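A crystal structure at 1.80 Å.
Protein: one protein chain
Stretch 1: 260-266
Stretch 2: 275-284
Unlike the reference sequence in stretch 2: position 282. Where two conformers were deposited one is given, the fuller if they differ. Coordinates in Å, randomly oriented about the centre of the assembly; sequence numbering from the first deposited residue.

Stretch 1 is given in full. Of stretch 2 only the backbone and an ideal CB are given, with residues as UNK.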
# COMPACT_ATOMS: atom_id res chain seq x y z
N TYR A 260 -12.48 -6.21 -2.14
CA TYR A 260 -13.36 -7.32 -2.50
C TYR A 260 -12.71 -8.36 -3.40
O TYR A 260 -12.97 -9.55 -3.25
CB TYR A 260 -14.65 -6.80 -3.14
CG TYR A 260 -15.63 -6.28 -2.12
CD1 TYR A 260 -16.34 -7.16 -1.30
CD2 TYR A 260 -15.82 -4.91 -1.94
CE1 TYR A 260 -17.21 -6.69 -0.32
CE2 TYR A 260 -16.69 -4.43 -0.95
CZ TYR A 260 -17.37 -5.32 -0.15
OH TYR A 260 -18.21 -4.85 0.83
N VAL A 261 -11.88 -7.92 -4.35
CA VAL A 261 -11.24 -8.87 -5.25
C VAL A 261 -10.20 -9.72 -4.51
O VAL A 261 -10.19 -10.95 -4.63
CB VAL A 261 -10.58 -8.14 -6.45
CG1 VAL A 261 -9.91 -9.15 -7.38
CG2 VAL A 261 -11.64 -7.37 -7.22
N PRO A 262 -9.30 -9.08 -3.74
CA PRO A 262 -8.31 -9.88 -3.01
C PRO A 262 -8.99 -10.86 -2.05
O PRO A 262 -8.57 -12.02 -1.92
CB PRO A 262 -7.50 -8.83 -2.27
CG PRO A 262 -7.53 -7.67 -3.20
CD PRO A 262 -8.97 -7.65 -3.68
N ALA A 263 -10.05 -10.41 -1.38
CA ALA A 263 -10.76 -11.26 -0.44
C ALA A 263 -11.39 -12.45 -1.17
O ALA A 263 -11.34 -13.57 -0.67
CB ALA A 263 -11.83 -10.46 0.30
N ALA A 264 -11.97 -12.20 -2.34
CA ALA A 264 -12.59 -13.26 -3.12
C ALA A 264 -11.53 -14.25 -3.60
O ALA A 264 -11.76 -15.45 -3.63
CB ALA A 264 -13.35 -12.69 -4.30
N LEU A 265 -10.36 -13.74 -3.98
CA LEU A 265 -9.28 -14.60 -4.44
C LEU A 265 -8.89 -15.60 -3.34
O LEU A 265 -8.77 -16.80 -3.60
CB LEU A 265 -8.06 -13.77 -4.84
CG LEU A 265 -6.79 -14.54 -5.25
CD1 LEU A 265 -7.05 -15.36 -6.50
CD2 LEU A 265 -5.67 -13.54 -5.51
N ARG A 266 -8.71 -15.11 -2.12
CA ARG A 266 -8.32 -15.99 -1.02
C ARG A 266 -9.43 -16.97 -0.63
O ARG A 266 -9.15 -18.12 -0.28
CB ARG A 266 -7.90 -15.17 0.21
CG ARG A 266 -6.71 -14.25 -0.05
CD ARG A 266 -5.77 -14.22 1.15
NE ARG A 266 -4.98 -15.45 1.23
CZ ARG A 266 -4.83 -16.18 2.34
NH1 ARG A 266 -5.42 -15.81 3.46
NH2 ARG A 266 -4.09 -17.27 2.31
N UNK A 275 -18.85 -19.43 -6.35
CA UNK A 275 -19.22 -18.02 -6.23
C UNK A 275 -17.99 -17.11 -6.22
O UNK A 275 -18.01 -16.03 -6.82
CB UNK A 275 -20.04 -17.80 -4.96
N UNK A 276 -16.93 -17.54 -5.54
CA UNK A 276 -15.71 -16.74 -5.45
C UNK A 276 -14.90 -16.85 -6.73
O UNK A 276 -14.28 -15.89 -7.17
CB UNK A 276 -14.86 -17.18 -4.25
N UNK A 277 -14.91 -18.03 -7.35
CA UNK A 277 -14.19 -18.22 -8.60
C UNK A 277 -14.83 -17.35 -9.68
O UNK A 277 -14.13 -16.77 -10.50
CB UNK A 277 -14.19 -19.69 -9.01
N UNK A 278 -16.16 -17.26 -9.66
CA UNK A 278 -16.86 -16.44 -10.65
C UNK A 278 -16.57 -14.96 -10.44
O UNK A 278 -16.47 -14.20 -11.41
CB UNK A 278 -18.37 -16.69 -10.58
N UNK A 279 -16.46 -14.53 -9.19
CA UNK A 279 -16.18 -13.13 -8.89
C UNK A 279 -14.83 -12.72 -9.48
O UNK A 279 -14.70 -11.66 -10.10
CB UNK A 279 -16.20 -12.89 -7.38
N UNK A 280 -13.83 -13.57 -9.29
CA UNK A 280 -12.49 -13.31 -9.81
C UNK A 280 -12.49 -13.30 -11.34
O UNK A 280 -11.92 -12.41 -11.97
CB UNK A 280 -11.50 -14.36 -9.29
N UNK A 281 -13.14 -14.30 -11.93
CA UNK A 281 -13.21 -14.39 -13.39
C UNK A 281 -13.86 -13.15 -13.99
O UNK A 281 -13.40 -12.63 -15.01
CB UNK A 281 -13.98 -15.64 -13.81
N UNK A 282 -14.94 -12.68 -13.37
CA UNK A 282 -15.64 -11.50 -13.85
C UNK A 282 -14.70 -10.30 -13.88
O UNK A 282 -14.55 -9.63 -14.91
CB UNK A 282 -16.86 -11.20 -12.97
N UNK A 283 -14.06 -10.03 -12.74
CA UNK A 283 -13.15 -8.90 -12.65
C UNK A 283 -12.02 -8.97 -13.66
O UNK A 283 -11.71 -7.98 -14.32
CB UNK A 283 -12.57 -8.81 -11.24
N UNK A 284 -11.41 -10.14 -13.80
CA UNK A 284 -10.32 -10.30 -14.74
C UNK A 284 -10.78 -10.09 -16.18
O UNK A 284 -10.13 -9.36 -16.94
CB UNK A 284 -9.69 -11.69 -14.58

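Both stretches are helical, and their axes approach to 8.5 Å with 136° between their N-to-C directions. Stretch 1 offers Val261, Ala264 and Leu265 to its neighbour. The angles of stretch 2 are helical. Proline from 279 onward would cost a backbone hydrogen bond; glycine would loosen the helix without being excluded.

Position 275 has nothing of stretch 1 within 5.5 Å of its ideal CB. Many side chains would suit. It is Ile275, which makes no contact here.

Position 276 points toward stretch 1, and its ideal CB lies 3.6 Å from Ala264 O. The CA of Ala264 and the CA of position 276 are 5.2 Å apart. A small residue would fit, as would a larger one whose side chain turns aside past CB. It is Tyr276, with chi1 at -56° (m). Its ring lies oblique to Ala264 O, and its hydroxyl is hydrogen-bonded elsewhere in the structure.

Position 277 points away, and 278 is out of reach. Stretch 1 sets no demand on either, and polar or charged residues are possible. They are Lys277, with chi2 to chi4 all t, and Asp278.

Position 279 points toward stretch 1. Its ideal CB is 4.2 Å from Ala264 CB, so a methyl group already makes the contact. Alanine or serine would suit. It is Ala279, which makes that contact through its CB.

Position 280 points sideways, with its ideal CB 5.3 Å from Leu265 CA. A side chain must extend to reach Val261, Ala264 and Leu265. Leucine, isoleucine or methionine could do so. It is Ile280, with both chi angles m. Ile280 CD1 lies 3.8 Å from Val261 CG1, 3.9 Å from Ala264 CB and 3.9 Å from Leu265 CB. Ile280 CD1 is also 3.4 Å from Val261 O, an oxygen that already accepts the helix hydrogen bond from Leu265 N. One methyl thus packs against three residues over a turn of stretch 1.

Positions 281 and 282 are out of reach, so stretch 1 does not choose between side chains. They are Glu281 and Phe282; the latter differs from the reference sequence and touches a crystal neighbour.

Position 283 points toward stretch 1, its ideal CB 4.4 Å from Val261 CG2. Small or medium side chains would suit, apolar ones included. It is Asn283. Asn283 ND2 packs 3.8 Å from Val261 CG2 and is hydrogen-bonded elsewhere in the structure.

Position 284 points sideways, with no near atom at its ideal CB. Several residues would fit. It is Phe284; Phe284 CE1 comes to 4.8 Å from Val261 CG1.

Stretch 2 275-284: IYKDAIEFNF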
# COMPACT_ATOMS: atom_id res chain seq x y z
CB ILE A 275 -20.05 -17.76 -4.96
CG1 ILE A 275 -20.45 -16.29 -4.89
CG2 ILE A 275 -19.27 -18.18 -3.72
CD1 ILE A 275 -21.34 -15.94 -3.72
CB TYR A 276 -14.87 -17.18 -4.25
CG TYR A 276 -15.64 -17.12 -2.95
CD1 TYR A 276 -16.29 -15.95 -2.57
CD2 TYR A 276 -15.79 -18.25 -2.14
CE1 TYR A 276 -17.06 -15.90 -1.41
CE2 TYR A 276 -16.56 -18.21 -0.99
CZ TYR A 276 -17.20 -17.03 -0.63
OH TYR A 276 -17.99 -16.99 0.49
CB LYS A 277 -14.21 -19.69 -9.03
CG LYS A 277 -13.45 -20.62 -8.11
CD LYS A 277 -13.53 -22.06 -8.60
CE LYS A 277 -12.73 -22.99 -7.70
NZ LYS A 277 -12.86 -24.41 -8.13
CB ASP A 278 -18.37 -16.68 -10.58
CG ASP A 278 -18.78 -18.05 -11.09
OD1 ASP A 278 -18.01 -18.67 -11.86
OD2 ASP A 278 -19.88 -18.52 -10.72
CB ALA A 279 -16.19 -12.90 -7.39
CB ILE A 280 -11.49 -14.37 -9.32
CG1 ILE A 280 -11.31 -14.24 -7.80
CG2 ILE A 280 -10.16 -14.21 -10.02
CD1 ILE A 280 -10.91 -12.86 -7.35
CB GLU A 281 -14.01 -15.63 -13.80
CG GLU A 281 -13.36 -16.95 -13.43
CD GLU A 281 -14.23 -18.14 -13.78
OE1 GLU A 281 -14.61 -18.27 -14.97
OE2 GLU A 281 -14.53 -18.95 -12.87
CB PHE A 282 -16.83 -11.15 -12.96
CG PHE A 282 -17.53 -9.88 -13.36
CD1 PHE A 282 -18.53 -9.90 -14.33
CD2 PHE A 282 -17.16 -8.66 -12.81
CE1 PHE A 282 -19.15 -8.72 -14.75
CE2 PHE A 282 -17.77 -7.47 -13.22
CZ PHE A 282 -18.77 -7.51 -14.19
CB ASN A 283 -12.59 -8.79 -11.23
CG ASN A 283 -11.53 -7.71 -11.10
OD1 ASN A 283 -10.34 -7.99 -11.20
ND2 ASN A 283 -11.97 -6.47 -10.91
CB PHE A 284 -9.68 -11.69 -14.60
CG PHE A 284 -8.89 -11.88 -13.34
CD1 PHE A 284 -8.64 -10.81 -12.48
CD2 PHE A 284 -8.35 -13.13 -13.03
CE1 PHE A 284 -7.88 -10.98 -11.32
CE2 PHE A 284 -7.58 -13.30 -11.87
CZ PHE A 284 -7.34 -12.23 -11.02
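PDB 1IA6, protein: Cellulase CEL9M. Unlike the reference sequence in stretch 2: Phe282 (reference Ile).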